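Exopolyphosphatase (Aquifex aeolicus, PDB 1T6C) probably hydrolyses phosphoanhydride bonds of inorganic polyphosphate or guanosine pentaphosphate, as a calcium-binding member of the actin-like Ppx/GppA phosphatase family. Local coordinates at residues A[66-69]-A[70-74]. Numbering follows the deposited sequence.
Sequences TIQV and LKEYK
Val69 and Tyr73 meet one turn apart in a local i to i+4 contact within helix 60-79. This helix packs against the five-stranded sheet of the actin-like fold and lies in the connection between strand 35-45 and strand 84-89. Val69 CG1 sits over one face of the Tyr73 ring, 3.7 Å from the centroid and 21° off the ring normal. This is a CH-pi contact, offset toward the rim at CZ, the carbon that bears the hydroxyl, with CG1 3.5 Å from CZ. Val69 places CG1 anti to its own backbone N (chi1 167°), which carries the methyl along the helix to the ring. The two side chains lie side by side, pointing the same way, and both touch strands 23-32 and 35-45. The backbone also ties the pair, with Tyr73 N bonded to Val69 O at 2.9 Å. Tyr73 OH reaches further and bonds the carbonyl of Val24 on strand 23-32. Replacing Tyr73 by an alanine is likely to strip Val69 CG1 of its aromatic cover and leave the Val24 carbonyl without this hydroxyl.

Three residues earlier, nearly a turn back, Thr66 CG2 lies 4.1 Å from Leu70 CD1. Leu70 also touches Val24 and, on helix 99-109, Val106. On another side of the helix, Ile67 CG2 packs 4.0 Å from Lys71 CE. Glu72 turns its carboxylate to Arg44 of strand 35-45 in a salt bridge. This part of the helix therefore presents a largely apolar face, Val69, Leu70 and Tyr73, to the sheet. Within it, the buried tyrosine hydroxyl is satisfied by a strand carbonyl. Beside it, the Glu72 carboxylate is probably favoured in its charged form by Arg44.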
loop_
_atom_site.group_PDB
_atom_site.type_symbol
_atom_site.label_atom_id
_atom_site.label_comp_id
_atom_site.label_asym_id
_atom_site.label_seq_id
_atom_site.Cartn_x
_atom_site.Cartn_y
_atom_site.Cartn_z
ATOM N N THR A 66 -16.243 -11.721 7.564
ATOM C CA THR A 66 -15.849 -11.091 6.298
ATOM C C THR A 66 -17.025 -11.106 5.316
ATOM O O THR A 66 -17.318 -10.090 4.694
ATOM C CB THR A 66 -14.617 -11.771 5.715
ATOM O OG1 THR A 66 -13.490 -11.601 6.580
ATOM C CG2 THR A 66 -14.179 -11.101 4.401
ATOM N N ILE A 67 -17.749 -12.226 5.247
ATOM C CA ILE A 67 -18.933 -12.298 4.406
ATOM C C ILE A 67 -19.967 -11.250 4.857
ATOM O O ILE A 67 -20.560 -10.578 4.026
ATOM C CB ILE A 67 -19.503 -13.732 4.366
ATOM C CG1 ILE A 67 -18.560 -14.627 3.562
ATOM C CG2 ILE A 67 -20.906 -13.773 3.763
ATOM C CD1 ILE A 67 -18.935 -16.052 3.548
ATOM N N GLN A 68 -20.185 -11.082 6.164
ATOM C CA GLN A 68 -21.174 -10.100 6.620
ATOM C C GLN A 68 -20.770 -8.672 6.240
ATOM O O GLN A 68 -21.610 -7.913 5.813
ATOM C CB GLN A 68 -21.436 -10.215 8.135
ATOM C CG GLN A 68 -22.628 -9.362 8.664
ATOM C CD GLN A 68 -23.850 -9.259 7.706
ATOM O OE1 GLN A 68 -24.106 -8.189 7.091
ATOM N NE2 GLN A 68 -24.599 -10.357 7.586
ATOM N N VAL A 69 -19.488 -8.346 6.336
ATOM C CA VAL A 69 -18.976 -7.024 5.943
ATOM C C VAL A 69 -19.198 -6.795 4.447
ATOM O O VAL A 69 -19.589 -5.703 4.020
ATOM C CB VAL A 69 -17.468 -6.870 6.264
ATOM C CG1 VAL A 69 -16.893 -5.640 5.577
ATOM C CG2 VAL A 69 -17.253 -6.807 7.780
ATOM N N LEU A 70 -18.956 -7.839 3.661
ATOM C CA LEU A 70 -19.095 -7.747 2.220
ATOM C C LEU A 70 -20.561 -7.538 1.853
ATOM O O LEU A 70 -20.854 -6.798 0.930
ATOM C CB LEU A 70 -18.480 -8.969 1.503
ATOM C CG LEU A 70 -16.974 -9.091 1.600
ATOM C CD1 LEU A 70 -16.468 -10.400 1.064
ATOM C CD2 LEU A 70 -16.284 -7.928 0.858
ATOM N N LYS A 71 -21.488 -8.189 2.566
ATOM C CA LYS A 71 -22.904 -7.943 2.335
ATOM C C LYS A 71 -23.257 -6.472 2.595
ATOM O O LYS A 71 -23.978 -5.860 1.807
ATOM C CB LYS A 71 -23.783 -8.896 3.165
ATOM C CG LYS A 71 -23.698 -10.344 2.747
ATOM C CD LYS A 71 -24.482 -11.241 3.721
ATOM C CE LYS A 71 -24.671 -12.618 3.235
ATOM N NZ LYS A 71 -25.454 -13.403 4.257
ATOM N N GLU A 72 -22.707 -5.903 3.671
ATOM C CA GLU A 72 -22.941 -4.512 4.016
ATOM C C GLU A 72 -22.370 -3.595 2.943
ATOM O O GLU A 72 -23.030 -2.661 2.530
ATOM C CB GLU A 72 -22.352 -4.212 5.382
ATOM C CG GLU A 72 -23.139 -4.948 6.458
ATOM C CD GLU A 72 -22.439 -5.063 7.796
ATOM O OE1 GLU A 72 -21.376 -4.418 7.985
ATOM O OE2 GLU A 72 -22.977 -5.803 8.675
ATOM N N TYR A 73 -21.198 -3.941 2.418
ATOM C CA TYR A 73 -20.614 -3.150 1.332
ATOM C C TYR A 73 -21.442 -3.259 0.071
ATOM O O TYR A 73 -21.660 -2.278 -0.606
ATOM C CB TYR A 73 -19.178 -3.576 1.062
ATOM C CG TYR A 73 -18.168 -3.220 2.141
ATOM C CD1 TYR A 73 -18.518 -2.430 3.251
ATOM C CD2 TYR A 73 -16.857 -3.609 2.008
ATOM C CE1 TYR A 73 -17.586 -2.135 4.233
ATOM C CE2 TYR A 73 -15.920 -3.286 2.928
ATOM C CZ TYR A 73 -16.287 -2.542 4.051
ATOM O OH TYR A 73 -15.333 -2.232 4.957
ATOM N N LYS A 74 -21.951 -4.440 -0.237
ATOM C CA LYS A 74 -22.782 -4.597 -1.425
ATOM C C LYS A 74 -24.084 -3.770 -1.319
ATOM O O LYS A 74 -24.544 -3.214 -2.298
ATOM C CB LYS A 74 -23.090 -6.094 -1.643
ATOM C CG LYS A 74 -23.893 -6.432 -2.909
ATOM C CD LYS A 74 -23.258 -5.907 -4.200
ATOM C CE LYS A 74 -23.914 -6.530 -5.459
ATOM N NZ LYS A 74 -25.408 -6.415 -5.470
#